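Side-chain contacts in peptidoglycan-N-acetylglucosamine deacetylase BC_1974 (Bacillus cereus, PDB 5N1P), which removes acetyl groups from N-acetylglucosamine residues of peptidoglycan, using a bound metal ion such as zinc: residues Asp127-Asp130 and Trp131-Asn134; Ile176-Gly179 and Leu180-Gly184. All coordinates share one frame; numbering follows the deposited sequence.

In the fold
Both contacts are local turns of chain within the same NodB homology region, and their nearest atoms are about 6 Å apart. Contact 1 lies at the surface, in the loop between strand 126-127 and helix 138-152, and borders the active site. Contact 2 is the C-terminal end of helix 167-182 and is partly buried. Both rest on helix 138-152. Helix 167-182 also joins them: Q168 and S169 near its start bond to contact 1, and its last turns and C-terminal end form contact 2. Chemistry follows place. Contact 1 combines an Asx turn, an ST turn, flat groups and a water. Contact 2 combines regular helix bonds, one aliphatic face and one charged face.

Contact 1 of 2, residues Asp127-Asp130 and Trp131-Asn134; sequences DSLD and WRYN
L129 and R132 make the main side-chain contact. They lie alongside each other and point the same way. L129 CD1 sits over one face of the R132 guanidinium, 3.7 Å from CZ. The R132 chain runs extended to reach it.

The CB-CG part of R132 lies between two aromatic rings. Its CG stands over one face of the W131 indole, and its CB over one face of the Y133 ring. W131 has CG between its backbone N and its carbonyl carbon (chi1 65°). This turns the indole back toward L129, with NE1 4.1 Å from L129 CD2.

The backbone bonds are of the i+3 kind. R132 N donates to L129 O at 2.9 Å, and Y133 N to D130 O at 3.2 Å. The Y133 ring adds a CH contact, CE1 to L129 O at 3.3 Å.

Side-chain oxygens shape the start of the turn. D127 OD1 accepts from L129 N at 2.8 Å, an Asx turn. S128 OG accepts from D130 N at 3.3 Å, an ST turn. The other D127 oxygen, OD2, accepts a hydrogen bond from a water. That water accepts from W131 NE1 at 3.0 Å, in the plane of the indole.

The carboxylate of D130 is buried and gripped from outside the loop. OD1 bonds to H163 ND1 and OD2 to S169. H163 is the inferred proton donor. The loop thus fixes D130 as a second-shell residue, and this probably orients H163, as in related CE4 deacetylases.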
ATOM      1  N   ASP A 127      11.070  -2.186  -2.740  1.00 26.69           N
ATOM      2  CA  ASP A 127      10.547  -3.342  -2.021  1.00 25.60           C
ATOM      3  C   ASP A 127      11.348  -3.524  -0.731  1.00 24.95           C
ATOM      4  O   ASP A 127      12.558  -3.739  -0.773  1.00 27.23           O
ATOM      5  CB  ASP A 127      10.615  -4.581  -2.914  1.00 32.09           C
ATOM      6  CG  ASP A 127      10.169  -5.859  -2.219  1.00 33.16           C
ATOM      7  OD1 ASP A 127       9.717  -5.821  -1.057  1.00 33.42           O
ATOM      8  OD2 ASP A 127      10.260  -6.923  -2.872  1.00 52.84           O
ATOM      9  N   SER A 128      10.676  -3.425   0.412  1.00 24.48           N
ATOM     10  CA  SER A 128      11.350  -3.519   1.707  1.00 26.24           C
ATOM     11  C   SER A 128      11.865  -4.922   2.011  1.00 24.61           C
ATOM     12  O   SER A 128      12.653  -5.108   2.943  1.00 26.97           O
ATOM     13  CB  SER A 128      10.396  -3.088   2.823  1.00 25.53           C
ATOM     14  OG  SER A 128       9.367  -4.050   2.983  1.00 26.96           O
ATOM     15  N   LEU A 129      11.395  -5.906   1.242  1.00 26.87           N
ATOM     16  CA  LEU A 129      11.742  -7.312   1.477  1.00 26.61           C
ATOM     17  C   LEU A 129      11.360  -7.771   2.877  1.00 27.94           C
ATOM     18  O   LEU A 129      11.952  -8.708   3.412  1.00 30.52           O
ATOM     19  CB  LEU A 129      13.241  -7.546   1.249  1.00 31.54           C
ATOM     20  CG  LEU A 129      13.730  -7.250  -0.166  1.00 30.22           C
ATOM     21  CD1 LEU A 129      15.255  -7.381  -0.240  1.00 35.48           C
ATOM     22  CD2 LEU A 129      13.062  -8.185  -1.164  1.00 34.24           C
ATOM     23  N   ASP A 130      10.356  -7.129   3.470  1.00 27.61           N
ATOM     24  CA  ASP A 130      10.032  -7.405   4.866  1.00 27.35           C
ATOM     25  C   ASP A 130       9.646  -8.875   5.098  1.00 31.27           C
ATOM     26  O   ASP A 130       9.886  -9.418   6.173  1.00 31.08           O
ATOM     27  CB  ASP A 130       8.940  -6.438   5.372  1.00 29.34           C
ATOM     28  CG  ASP A 130       7.668  -6.454   4.536  1.00 35.39           C
ATOM     29  OD1 ASP A 130       7.644  -7.025   3.427  1.00 31.58           O
ATOM     30  OD2 ASP A 130       6.692  -5.847   5.012  1.00 31.61           O
ATOM     31  N   TRP A 131       9.113  -9.531   4.069  1.00 26.98           N
ATOM     32  CA  TRP A 131       8.752 -10.946   4.165  1.00 27.42           C
ATOM     33  C   TRP A 131       9.953 -11.866   4.386  1.00 28.22           C
ATOM     34  O   TRP A 131       9.801 -12.987   4.877  1.00 28.37           O
ATOM     35  CB  TRP A 131       8.012 -11.398   2.902  1.00 25.69           C
ATOM     36  CG  TRP A 131       8.852 -11.347   1.657  1.00 25.63           C
ATOM     37  CD1 TRP A 131       8.980 -10.283   0.805  1.00 30.06           C
ATOM     38  CD2 TRP A 131       9.648 -12.406   1.095  1.00 24.36           C
ATOM     39  NE1 TRP A 131       9.825 -10.604  -0.222  1.00 27.55           N
ATOM     40  CE2 TRP A 131      10.242 -11.900  -0.076  1.00 26.40           C
ATOM     41  CE3 TRP A 131       9.934 -13.720   1.483  1.00 25.69           C
ATOM     42  CZ2 TRP A 131      11.093 -12.667  -0.875  1.00 27.57           C
ATOM     43  CZ3 TRP A 131      10.773 -14.491   0.681  1.00 30.81           C
ATOM     44  CH2 TRP A 131      11.344 -13.957  -0.486  1.00 30.37           C
ATOM     45  N   ARG A 132      11.146 -11.416   4.008  1.00 30.49           N
ATOM     46  CA  ARG A 132      12.352 -12.232   4.170  1.00 31.90           C
ATOM     47  C   ARG A 132      12.644 -12.531   5.634  1.00 34.97           C
ATOM     48  O   ARG A 132      13.286 -13.522   5.967  1.00 33.87           O
ATOM     49  CB  ARG A 132      13.571 -11.543   3.560  1.00 34.11           C
ATOM     50  CG  ARG A 132      13.675 -11.641   2.056  1.00 32.25           C
ATOM     51  CD  ARG A 132      15.100 -11.391   1.644  1.00 40.69           C
ATOM     52  NE  ARG A 132      15.265 -11.302   0.197  1.00 51.21           N
ATOM     53  CZ  ARG A 132      16.398 -10.942  -0.394  1.00 53.26           C
ATOM     54  NH1 ARG A 132      17.462 -10.645   0.340  1.00 50.85           N
ATOM     55  NH2 ARG A 132      16.466 -10.881  -1.718  1.00 54.55           N
ATOM     56  N   TYR A 133      12.173 -11.660   6.516  1.00 29.97           N
ATOM     57  CA  TYR A 133      12.523 -11.777   7.913  1.00 36.87           C
ATOM     58  C   TYR A 133      11.313 -12.181   8.746  1.00 35.33           C
ATOM     59  O   TYR A 133      11.299 -11.988   9.951  1.00 33.45           O
ATOM     60  CB  TYR A 133      13.147 -10.461   8.391  1.00 37.66           C
ATOM     61  CG  TYR A 133      14.070  -9.881   7.332  1.00 29.78           C
ATOM     62  CD1 TYR A 133      13.647  -8.848   6.511  1.00 30.68           C
ATOM     63  CD2 TYR A 133      15.340 -10.410   7.124  1.00 36.29           C
ATOM     64  CE1 TYR A 133      14.466  -8.332   5.527  1.00 33.04           C
ATOM     65  CE2 TYR A 133      16.172  -9.903   6.135  1.00 40.66           C
ATOM     66  CZ  TYR A 133      15.720  -8.865   5.341  1.00 35.95           C
ATOM     67  OH  TYR A 133      16.526  -8.340   4.359  1.00 42.01           O
ATOM     68  N   ASN A 134      10.311 -12.773   8.095  1.00 33.88           N
ATOM     69  CA  ASN A 134       9.163 -13.319   8.824  1.00 36.21           C
ATOM     70  C   ASN A 134       9.598 -14.321   9.889  1.00 40.91           C
ATOM     71  O   ASN A 134      10.432 -15.196   9.630  1.00 40.51           O
ATOM     72  CB  ASN A 134       8.171 -13.987   7.867  1.00 37.63           C
ATOM     73  CG  ASN A 134       7.331 -12.983   7.094  1.00 41.30           C
ATOM     74  OD1 ASN A 134       7.191 -11.827   7.497  1.00 38.80           O
ATOM     75  ND2 ASN A 134       6.758 -13.428   5.978  1.00 40.69           N
TER
HETATM   76  O   HOH W   1      10.278  -9.436  -2.905  1.00 35.72           O

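Contact 2 of 2, residues Ile176-Gly179 and Leu180-Gly184; sequences ILKG and LKEKG
The carboxylate of E182 is the flat side-chain group here, and K178 lies against one of its faces. The backbone oxygen K178 O sits almost straight above E182 CD, at 3.5 Å. K178 CG lies above the same face, 3.6 Å from OE2. Farther along the lysine, CE comes to OE2 from nearer the carboxylate plane, at 3.5 Å.

K178 has CG anti to its backbone N (chi1 -177°) and an extended chain. This carries NZ past the carboxylate, to 4.7 Å from E182 OE2. The opposite charges are near each other but do not touch. The lysine meets the acid with its methylenes, not its ammonium.

The backbone keeps helical i+4 bonds through this turn. L180 N donates to I176 O at 2.9 Å, K181 N to L177 O, and E182 N to K178 O. A weak second bond runs from L180 N to L177 O.

On the buried side, I176 and L180 lie side by side, pointing the same way. I176 CG2 touches L180 CD1 at 3.7 Å. I176 and L180 pack on helix 138-152 and strand 2-9.

The helix ends in a Schellman motif. G184, with positive phi, is its C-prime residue. G184 N donates to K181 O at 3.0 Å, and Y185 N pairs with L180 O. K183 CD lies 3.2 Å from G179 O. Beyond it the chain bends at chi3 (63°), and NZ bonds to L150 O and A153 O. K181 NZ bonds to H26 O. Two lysines thus tie the end of the helix to neighbouring backbone carbonyls. Lysine charges probably suit the partly negative C-terminal end of the helix, and nearby K178 probably offsets some of the charge of E182.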
ATOM      1  N   ILE A 176      12.878   4.044   9.384  1.00 31.39           N
ATOM      2  CA  ILE A 176      12.678   4.427   7.997  1.00 33.61           C
ATOM      3  C   ILE A 176      12.329   5.906   7.912  1.00 35.23           C
ATOM      4  O   ILE A 176      12.853   6.630   7.065  1.00 35.65           O
ATOM      5  CB  ILE A 176      11.562   3.594   7.334  1.00 33.69           C
ATOM      6  CG1 ILE A 176      12.028   2.156   7.110  1.00 33.73           C
ATOM      7  CG2 ILE A 176      11.136   4.218   6.009  1.00 32.86           C
ATOM      8  CD1 ILE A 176      10.898   1.218   6.734  1.00 28.45           C
ATOM      9  N   LEU A 177      11.432   6.349   8.790  1.00 35.79           N
ATOM     10  CA  LEU A 177      11.017   7.746   8.811  1.00 37.16           C
ATOM     11  C   LEU A 177      12.217   8.654   9.082  1.00 40.11           C
ATOM     12  O   LEU A 177      12.460   9.609   8.345  1.00 40.26           O
ATOM     13  CB  LEU A 177       9.923   7.968   9.857  1.00 32.85           C
ATOM     14  CG  LEU A 177       8.578   7.301   9.540  1.00 34.58           C
ATOM     15  CD1 LEU A 177       7.599   7.420  10.699  1.00 36.98           C
ATOM     16  CD2 LEU A 177       7.972   7.902   8.292  1.00 33.97           C
ATOM     17  N   LYS A 178      12.976   8.333  10.127  1.00 37.03           N
ATOM     18  CA  LYS A 178      14.175   9.093  10.474  1.00 42.29           C
ATOM     19  C   LYS A 178      15.185   9.120   9.332  1.00 40.98           C
ATOM     20  O   LYS A 178      15.694  10.177   8.957  1.00 44.79           O
ATOM     21  CB  LYS A 178      14.822   8.502  11.727  1.00 40.41           C
ATOM     22  CG  LYS A 178      16.047   9.265  12.207  1.00 45.28           C
ATOM     23  CD  LYS A 178      16.642   8.617  13.442  1.00 47.49           C
ATOM     24  CE  LYS A 178      17.731   9.494  14.048  1.00 50.38           C
ATOM     25  NZ  LYS A 178      18.368   8.840  15.221  1.00 58.93           N
ATOM     26  N   GLY A 179      15.475   7.948   8.780  1.00 43.18           N
ATOM     27  CA  GLY A 179      16.437   7.836   7.701  1.00 45.32           C
ATOM     28  C   GLY A 179      16.060   8.610   6.452  1.00 47.78           C
ATOM     29  O   GLY A 179      16.927   9.154   5.773  1.00 48.32           O
ATOM     30  N   LEU A 180      14.771   8.665   6.132  1.00 39.51           N
ATOM     31  CA  LEU A 180      14.357   9.380   4.932  1.00 39.50           C
ATOM     32  C   LEU A 180      14.196  10.883   5.152  1.00 40.17           C
ATOM     33  O   LEU A 180      14.432  11.667   4.232  1.00 45.15           O
ATOM     34  CB  LEU A 180      13.054   8.789   4.385  1.00 36.64           C
ATOM     35  CG  LEU A 180      13.174   7.332   3.938  1.00 35.05           C
ATOM     36  CD1 LEU A 180      11.842   6.808   3.426  1.00 36.76           C
ATOM     37  CD2 LEU A 180      14.252   7.185   2.881  1.00 45.09           C
ATOM     38  N   LYS A 181      13.789  11.285   6.355  1.00 47.99           N
ATOM     39  CA  LYS A 181      13.670  12.710   6.684  1.00 40.56           C
ATOM     40  C   LYS A 181      15.026  13.387   6.586  1.00 54.00           C
ATOM     41  O   LYS A 181      15.135  14.527   6.131  1.00 52.42           O
ATOM     42  CB  LYS A 181      13.092  12.914   8.088  1.00 50.58           C
ATOM     43  CG  LYS A 181      11.598  12.641   8.197  1.00 59.02           C
ATOM     44  CD  LYS A 181      11.059  12.983   9.581  1.00 66.64           C
ATOM     45  CE  LYS A 181       9.575  12.645   9.692  1.00 66.04           C
ATOM     46  NZ  LYS A 181       9.015  13.002  11.025  1.00 68.95           N
ATOM     47  N   GLU A 182      16.052  12.660   7.014  1.00 51.78           N
ATOM     48  CA  GLU A 182      17.421  13.152   6.974  1.00 57.57           C
ATOM     49  C   GLU A 182      17.857  13.391   5.537  1.00 63.17           C
ATOM     50  O   GLU A 182      18.677  14.269   5.267  1.00 65.45           O
ATOM     51  CB  GLU A 182      18.360  12.166   7.669  1.00 61.77           C
ATOM     52  CG  GLU A 182      18.452  12.366   9.174  1.00 68.09           C
ATOM     53  CD  GLU A 182      18.964  11.136   9.904  1.00 69.17           C
ATOM     54  OE1 GLU A 182      19.396  10.180   9.229  1.00 61.80           O
ATOM     55  OE2 GLU A 182      18.948  11.135  11.155  1.00 66.59           O
ATOM     56  N   LYS A 183      17.291  12.620   4.613  1.00 56.38           N
ATOM     57  CA  LYS A 183      17.648  12.748   3.205  1.00 56.43           C
ATOM     58  C   LYS A 183      16.691  13.648   2.448  1.00 47.07           C
ATOM     59  O   LYS A 183      16.690  13.671   1.218  1.00 57.53           O
ATOM     60  CB  LYS A 183      17.709  11.382   2.550  1.00 50.06           C
ATOM     61  CG  LYS A 183      18.538  10.408   3.337  1.00 51.92           C
ATOM     62  CD  LYS A 183      18.283   8.996   2.878  1.00 51.83           C
ATOM     63  CE  LYS A 183      18.703   8.796   1.441  1.00 52.93           C
ATOM     64  NZ  LYS A 183      18.948   7.357   1.175  1.00 52.22           N
ATOM     65  N   GLY A 184      15.889  14.396   3.197  1.00 53.19           N
ATOM     66  CA  GLY A 184      15.066  15.442   2.626  1.00 54.13           C
ATOM     67  C   GLY A 184      13.756  14.970   2.032  1.00 45.91           C
ATOM     68  O   GLY A 184      13.141  15.701   1.260  1.00 55.05           O
TER